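Local atomic coordinates of SnoaL-like domain-containing protein (Agrobacterium tumefaciens str. C58, PDB entry 3DXO), a protein that is of uncharacterised function but is a putative isomerase of the SnoaL-like family, with an NTF2-type fold. Residues W16-E19 and R23-H26; V100-T105 and I109-G114. All coordinates share one frame; numbering follows the deposited sequence. Where two conformers were deposited one is given.

Contact 1 of 2, residues W16-E19 and R23-H26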
ATOM      1  N   TRP B  16      16.878  -7.940   1.427  1.00 26.92           N
ATOM      2  CA  TRP B  16      17.204  -7.501   0.061  1.00 27.22           C
ATOM      3  C   TRP B  16      18.655  -7.066  -0.097  1.00 27.06           C
ATOM      4  O   TRP B  16      19.196  -7.107  -1.179  1.00 27.99           O
ATOM      5  CB  TRP B  16      16.294  -6.358  -0.408  1.00 27.57           C
ATOM      6  CG  TRP B  16      14.960  -6.819  -0.858  1.00 27.61           C
ATOM      7  CD1 TRP B  16      13.859  -6.992  -0.086  1.00 27.70           C
ATOM      8  CD2 TRP B  16      14.579  -7.191  -2.192  1.00 27.62           C
ATOM      9  NE1 TRP B  16      12.805  -7.427  -0.853  1.00 27.88           N
ATOM     10  CE2 TRP B  16      13.218  -7.562  -2.148  1.00 27.67           C
ATOM     11  CE3 TRP B  16      15.238  -7.191  -3.425  1.00 27.31           C
ATOM     12  CZ2 TRP B  16      12.514  -7.956  -3.276  1.00 28.01           C
ATOM     13  CZ3 TRP B  16      14.545  -7.583  -4.549  1.00 27.44           C
ATOM     14  CH2 TRP B  16      13.200  -7.972  -4.471  1.00 27.93           C
ATOM     15  N   ASN B  17      19.280  -6.627   0.976  1.00 26.70           N
ATOM     16  CA  ASN B  17      20.660  -6.141   0.905  1.00 25.77           C
ATOM     17  C   ASN B  17      21.702  -7.166   1.254  1.00 25.55           C
ATOM     18  O   ASN B  17      22.890  -6.876   1.238  1.00 25.23           O
ATOM     19  CB  ASN B  17      20.827  -4.949   1.841  1.00 24.68           C
ATOM     20  CG  ASN B  17      20.187  -3.719   1.310  1.00 24.49           C
ATOM     21  OD1 ASN B  17      20.385  -3.364   0.145  1.00 23.77           O
ATOM     22  ND2 ASN B  17      19.438  -3.020   2.165  1.00 25.62           N
ATOM     23  N   GLU B  18      21.252  -8.354   1.636  1.00 26.25           N
ATOM     24  CA  GLU B  18      22.152  -9.430   1.986  1.00 25.34           C
ATOM     25  C   GLU B  18      22.837  -9.951   0.717  1.00 25.32           C
ATOM     26  O   GLU B  18      22.207 -10.395  -0.270  1.00 24.62           O
ATOM     27  CB  GLU B  18      21.425 -10.532   2.742  1.00 25.35           C
ATOM     28  CG  GLU B  18      22.270 -11.766   2.974  1.00 25.98           C
ATOM     29  CD  GLU B  18      23.595 -11.479   3.659  1.00 25.50           C
ATOM     30  OE1 GLU B  18      23.628 -10.679   4.583  1.00 25.85           O
ATOM     31  OE2 GLU B  18      24.615 -12.060   3.282  1.00 25.35           O
ATOM     32  N   GLU B  19      24.155  -9.878   0.798  1.00 25.52           N
ATOM     33  CA  GLU B  19      25.086 -10.251  -0.255  1.00 25.51           C
ATOM     34  C   GLU B  19      25.143 -11.775  -0.515  1.00 24.94           C
ATOM     35  O   GLU B  19      25.166 -12.211  -1.647  1.00 24.20           O
ATOM     36  CB  GLU B  19      26.435  -9.662   0.167  1.00 25.67           C
ATOM     37  CG  GLU B  19      27.575  -9.924  -0.688  1.00 26.55           C
ATOM     38  CD  GLU B  19      28.300 -11.221  -0.354  1.00 27.35           C
ATOM     39  OE1 GLU B  19      28.494 -11.578   0.824  1.00 25.84           O
ATOM     40  OE2 GLU B  19      28.725 -11.869  -1.331  1.00 29.16           O
ATOM     41  N   ARG B  23      22.837 -16.909   3.452  1.00 25.75           N
ATOM     42  CA  ARG B  23      22.388 -16.142   4.583  1.00 26.10           C
ATOM     43  C   ARG B  23      21.001 -15.590   4.341  1.00 26.87           C
ATOM     44  O   ARG B  23      20.176 -15.551   5.263  1.00 26.99           O
ATOM     45  CB  ARG B  23      23.350 -15.022   4.890  1.00 25.91           C
ATOM     46  CG  ARG B  23      24.646 -15.552   5.432  1.00 25.50           C
ATOM     47  CD  ARG B  23      25.559 -14.427   5.864  1.00 25.97           C
ATOM     48  NE  ARG B  23      26.804 -14.960   6.431  1.00 26.72           N
ATOM     49  CZ  ARG B  23      27.745 -14.242   7.048  1.00 26.83           C
ATOM     50  NH1 ARG B  23      27.566 -12.943   7.289  1.00 27.90           N
ATOM     51  NH2 ARG B  23      28.817 -14.846   7.521  1.00 25.88           N
ATOM     52  N   ARG B  24      20.726 -15.213   3.096  1.00 27.22           N
ATOM     53  CA  ARG B  24      19.423 -14.688   2.742  1.00 27.04           C
ATOM     54  C   ARG B  24      18.318 -15.725   2.880  1.00 26.59           C
ATOM     55  O   ARG B  24      17.221 -15.378   3.303  1.00 27.09           O
ATOM     56  CB  ARG B  24      19.476 -14.195   1.349  1.00 26.50           C
ATOM     57  CG  ARG B  24      18.446 -13.126   1.019  1.00 27.65           C
ATOM     58  CD  ARG B  24      18.626 -12.660  -0.441  1.00 27.85           C
ATOM     59  NE  ARG B  24      20.044 -12.853  -0.767  1.00 29.22           N
ATOM     60  CZ  ARG B  24      20.627 -12.521  -1.881  1.00 28.53           C
ATOM     61  NH1 ARG B  24      19.935 -11.939  -2.764  1.00 31.57           N
ATOM     62  NH2 ARG B  24      21.905 -12.734  -2.082  1.00 28.61           N
ATOM     63  N   ARG B  25      18.570 -16.985   2.537  1.00 25.88           N
ATOM     64  CA  ARG B  25      17.520 -17.997   2.736  1.00 26.55           C
ATOM     65  C   ARG B  25      17.153 -18.056   4.194  1.00 25.94           C
ATOM     66  O   ARG B  25      15.987 -18.069   4.566  1.00 27.21           O
ATOM     67  CB  ARG B  25      17.934 -19.379   2.275  1.00 26.51           C
ATOM     68  CG  ARG B  25      18.132 -19.448   0.827  1.00 27.22           C
ATOM     69  CD  ARG B  25      18.428 -20.865   0.392  1.00 28.20           C
ATOM     70  NE  ARG B  25      19.040 -20.774  -0.922  1.00 28.89           N
ATOM     71  CZ  ARG B  25      20.327 -20.963  -1.205  1.00 29.62           C
ATOM     72  NH1 ARG B  25      21.228 -21.393  -0.286  1.00 29.95           N
ATOM     73  NH2 ARG B  25      20.715 -20.782  -2.470  1.00 29.99           N
ATOM     74  N   HIS B  26      18.176 -18.072   5.023  1.00 25.18           N
ATOM     75  CA  HIS B  26      18.040 -18.068   6.487  0.50 24.14           C
ATOM     76  C   HIS B  26      17.214 -16.866   6.942  1.00 24.69           C
ATOM     77  O   HIS B  26      16.344 -16.970   7.761  1.00 24.51           O
ATOM     78  CB  HIS B  26      19.440 -18.077   7.169  0.50 22.47           C
ATOM     79  CG  HIS B  26      19.444 -17.586   8.591  0.50 21.59           C
ATOM     80  ND1 HIS B  26      19.009 -18.351   9.654  0.50 20.86           N
ATOM     81  CD2 HIS B  26      19.849 -16.405   9.119  0.50 20.59           C
ATOM     82  CE1 HIS B  26      19.119 -17.655  10.768  0.50 20.15           C
ATOM     83  NE2 HIS B  26      19.634 -16.474  10.474  0.50 19.89           N
TER

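Contact 2 of 2, residues V100-T105 and I109-G114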
ATOM      1  N   VAL B 100       3.861  -2.111   1.070  1.00 28.60           N
ATOM      2  CA  VAL B 100       2.907  -2.367   2.132  1.00 27.92           C
ATOM      3  C   VAL B 100       3.148  -3.830   2.489  1.00 27.86           C
ATOM      4  O   VAL B 100       3.023  -4.690   1.636  1.00 27.64           O
ATOM      5  CB  VAL B 100       1.474  -2.088   1.714  1.00 26.98           C
ATOM      6  CG1 VAL B 100       0.506  -2.407   2.880  1.00 26.77           C
ATOM      7  CG2 VAL B 100       1.369  -0.635   1.322  1.00 25.77           C
ATOM      8  N   VAL B 101       3.513  -4.079   3.747  1.00 27.85           N
ATOM      9  CA  VAL B 101       3.817  -5.414   4.255  1.00 27.54           C
ATOM     10  C   VAL B 101       2.774  -5.858   5.297  1.00 27.53           C
ATOM     11  O   VAL B 101       2.329  -5.054   6.095  1.00 27.91           O
ATOM     12  CB  VAL B 101       5.226  -5.402   4.893  1.00 27.33           C
ATOM     13  CG1 VAL B 101       5.571  -6.751   5.504  1.00 27.28           C
ATOM     14  CG2 VAL B 101       6.247  -5.015   3.859  1.00 26.44           C
ATOM     15  N   SER B 102       2.384  -7.127   5.285  1.00 27.22           N
ATOM     16  CA  SER B 102       1.407  -7.646   6.235  1.00 27.71           C
ATOM     17  C   SER B 102       2.035  -8.767   7.038  1.00 28.02           C
ATOM     18  O   SER B 102       2.707  -9.644   6.487  1.00 29.21           O
ATOM     19  CB  SER B 102       0.204  -8.252   5.524  1.00 28.14           C
ATOM     20  OG  SER B 102      -0.187  -7.482   4.415  1.00 29.94           O
ATOM     21  N   LEU B 103       1.794  -8.750   8.336  1.00 27.34           N
ATOM     22  CA  LEU B 103       2.260  -9.794   9.211  1.00 26.56           C
ATOM     23  C   LEU B 103       1.100 -10.713   9.495  1.00 26.26           C
ATOM     24  O   LEU B 103      -0.032 -10.261   9.576  1.00 26.92           O
ATOM     25  CB  LEU B 103       2.825  -9.192  10.499  1.00 26.27           C
ATOM     26  CG  LEU B 103       4.342  -8.971  10.511  1.00 26.90           C
ATOM     27  CD1 LEU B 103       4.906  -8.314   9.231  1.00 27.05           C
ATOM     28  CD2 LEU B 103       4.740  -8.203  11.722  1.00 26.48           C
ATOM     29  N   ASN B 104       1.360 -12.008   9.602  1.00 25.91           N
ATOM     30  CA  ASN B 104       0.312 -12.945   9.970  1.00 25.76           C
ATOM     31  C   ASN B 104       0.225 -12.925  11.497  1.00 26.25           C
ATOM     32  O   ASN B 104       1.014 -12.243  12.147  1.00 26.32           O
ATOM     33  CB  ASN B 104       0.566 -14.346   9.399  1.00 25.45           C
ATOM     34  CG  ASN B 104       1.890 -14.950   9.856  1.00 25.25           C
ATOM     35  OD1 ASN B 104       2.477 -14.522  10.852  1.00 24.88           O
ATOM     36  ND2 ASN B 104       2.362 -15.953   9.119  1.00 24.46           N
ATOM     37  N   THR B 105      -0.707 -13.670  12.081  1.00 26.45           N
ATOM     38  CA  THR B 105      -0.868 -13.631  13.530  1.00 26.60           C
ATOM     39  C   THR B 105       0.314 -14.195  14.307  1.00 26.93           C
ATOM     40  O   THR B 105       0.306 -14.166  15.519  1.00 27.44           O
ATOM     41  CB  THR B 105      -2.143 -14.357  13.986  1.00 26.58           C
ATOM     42  OG1 THR B 105      -2.029 -15.740  13.650  1.00 26.85           O
ATOM     43  CG2 THR B 105      -3.394 -13.747  13.331  1.00 26.01           C
ATOM     44  N   ILE B 109       6.070 -12.277   7.867  1.00 26.26           N
ATOM     45  CA  ILE B 109       5.551 -11.603   6.655  1.00 26.33           C
ATOM     46  C   ILE B 109       4.765 -12.553   5.739  1.00 26.33           C
ATOM     47  O   ILE B 109       5.310 -13.512   5.207  1.00 25.87           O
ATOM     48  CB  ILE B 109       6.688 -10.909   5.826  1.00 26.26           C
ATOM     49  CG1 ILE B 109       7.461  -9.910   6.706  1.00 26.42           C
ATOM     50  CG2 ILE B 109       6.105 -10.219   4.621  1.00 25.66           C
ATOM     51  CD1 ILE B 109       8.585  -9.182   6.024  1.00 25.94           C
ATOM     52  N   ASP B 110       3.477 -12.280   5.557  1.00 26.65           N
ATOM     53  CA  ASP B 110       2.612 -13.127   4.702  1.00 26.43           C
ATOM     54  C   ASP B 110       2.183 -12.456   3.395  1.00 26.26           C
ATOM     55  O   ASP B 110       1.666 -13.112   2.501  1.00 25.71           O
ATOM     56  CB  ASP B 110       1.366 -13.623   5.462  1.00 26.03           C
ATOM     57  CG  ASP B 110       0.415 -12.504   5.878  1.00 25.60           C
ATOM     58  OD1 ASP B 110       0.608 -11.332   5.522  1.00 25.32           O
ATOM     59  OD2 ASP B 110      -0.551 -12.819   6.582  1.00 25.45           O
ATOM     60  N   ASN B 111       2.405 -11.156   3.267  1.00 27.03           N
ATOM     61  CA  ASN B 111       1.962 -10.473   2.062  1.00 27.95           C
ATOM     62  C   ASN B 111       2.687  -9.151   1.824  1.00 28.15           C
ATOM     63  O   ASN B 111       2.810  -8.353   2.742  1.00 29.69           O
ATOM     64  CB  ASN B 111       0.451 -10.216   2.160  1.00 28.26           C
ATOM     65  CG  ASN B 111      -0.219 -10.140   0.791  1.00 28.44           C
ATOM     66  OD1 ASN B 111       0.174 -10.861  -0.137  1.00 29.10           O
ATOM     67  ND2 ASN B 111      -1.237  -9.286   0.657  1.00 27.82           N
ATOM     68  N   VAL B 112       3.203  -8.937   0.618  1.00 27.47           N
ATOM     69  CA  VAL B 112       3.862  -7.671   0.302  1.00 27.22           C
ATOM     70  C   VAL B 112       3.449  -7.156  -1.066  1.00 27.27           C
ATOM     71  O   VAL B 112       3.451  -7.898  -2.044  1.00 28.48           O
ATOM     72  CB  VAL B 112       5.379  -7.776   0.317  1.00 27.52           C
ATOM     73  CG1 VAL B 112       5.986  -6.454  -0.185  1.00 26.96           C
ATOM     74  CG2 VAL B 112       5.880  -8.121   1.736  1.00 27.00           C
ATOM     75  N   VAL B 113       3.077  -5.887  -1.129  1.00 26.49           N
ATOM     76  CA  VAL B 113       2.710  -5.283  -2.382  1.00 26.46           C
ATOM     77  C   VAL B 113       3.590  -4.042  -2.559  1.00 26.76           C
ATOM     78  O   VAL B 113       3.479  -3.100  -1.795  1.00 26.46           O
ATOM     79  CB  VAL B 113       1.191  -4.922  -2.442  1.00 26.14           C
ATOM     80  CG1 VAL B 113       0.855  -4.197  -3.735  1.00 25.23           C
ATOM     81  CG2 VAL B 113       0.323  -6.174  -2.304  1.00 25.23           C
ATOM     82  N   GLY B 114       4.450  -4.049  -3.581  1.00 26.74           N
ATOM     83  CA  GLY B 114       5.355  -2.939  -3.851  1.00 26.21           C
ATOM     84  C   GLY B 114       4.976  -2.070  -5.032  1.00 26.11           C
ATOM     85  O   GLY B 114       4.281  -2.523  -5.951  1.00 27.43           O
TER

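Contact 1 of 2, residues W16-E19 and R23-H26
Glu-18 meets Arg-23 and Arg-24 in a partly buried van der Waals contact of charged side chains, with backbone carbonyls close to a guanidinium, at the short turn where helix 3-17 gives way to helix 21-31. It joins the two N-terminal helices of a SnoaL-like, NTF2-type alpha+beta domain. The backbones come nearest at Glu-18 and Arg-24, whose CA atoms are 6.0 Å apart. The Glu-18 chain leaves extended, CG opposite the backbone N, then bends at chi2 (54°). Its CG thereby lies 4.0 Å from Arg-24 CB, and its carboxylate folds back over the start of Arg-23, with Glu-18 OE2 3.6 Å from Arg-23 CB. These are contacts with aliphatic carbons. The Arg-23 chain runs out extended across the glutamate and carries its guanidinium away, so that Glu-18 OE2 and Arg-23 NE stay 4.8 Å apart, beyond a salt bridge although the opposite charges may still attract. The carboxylate and guanidinium planes are turned 38° from each other. OE2 has its hydrogen-bond partner in the N-H of Asp-20, which in turn accepts from Arg-23 N.

Arg-24 does the opposite of its neighbour: a bend at chi3 (-28°) swings its guanidinium back onto the backbone leaving the first helix. Glu-18 O lies over one face of the group, 3.0 Å from Arg-24 NH2, but too far out of plane for a hydrogen bond. Glu-19 O lies instead at the edge, near the plane and 3.3 Å from Arg-24 NH2. Helix 47-61 packs against both segments, Ile-55 touching Arg-24 and Trp-16, and Arg-59 bonding Trp-16 O through NH1, while Phe-67 of strand 66-76 meets the Trp-16 ring edge-to-face.

Contact 2 of 2, residues V100-T105 and I109-G114
The Asp-110 carboxylate has the backbone of Asn-104 over one face, its CG 3.9 Å from Asn-104 N, and meets Ser-102 CB near its plane, beyond OD1. Asn-104 CB lies over the same face, 3.4 Å from Asp-110 OD2. Ser-102 O is on that side too, 2.9 Å from Asp-110 OD1, but both are acceptors and form no hydrogen bond. Asp-110 CG stands between its own backbone N and carbonyl carbon (chi1 65°), which places the carboxylate beside Ser-102 and Asn-104. Asn-104 OD1 points into the turn and accepts from the N-H groups of Glu-106 and Arg-108. The two strands form an antiparallel hairpin with a classic beta bulge: Asp-110 and Asn-111 both face Ser-102. Ser-102 N donates to Asn-111 O and Ser-102 O accepts from Asp-110 N, each 2.9 Å long. Beyond the bulge Val-100 and Val-113 exchange two backbone bonds; that from Val-113 N to Val-100 O is 3.0 Å long. One sheet face carries Val-101, Leu-103, Ile-109 and Val-112. Val-101 CG1, opposite its backbone N (chi1 177°), crosses to Ile-109 CG2 at 3.6 Å, while its CG2 lies alongside Val-112 CG2 at 3.8 Å. Leu-103 CD1 reaches Ile-109 CG1. The other face bears Val-100, Ser-102, Asn-111 and Val-113; there Val-100 packs on Phe-115 of the second subunit and Val-113 on Phe-79 of the second subunit.

In the fold
Contacts 1 and 2 hold different elements, the first a helix-to-helix turn early in the chain and the second a hairpin of its last two strands. Their centres are 18 Å apart and they do not touch. Both are partly buried, but contact 2 has no fully exposed residue among those that touch, whereas contact 1 is surface-facing at Glu-19 and Arg-23 and buried at Arg-24. Contact 1 brings charged side chains together largely through their aliphatic parts, with no clear hydrogen bond or salt bridge between the two segments; contact 2 relies on antiparallel backbone hydrogen bonds and apolar branches. Only the strand pair reaches the second subunit, at the dimer interface.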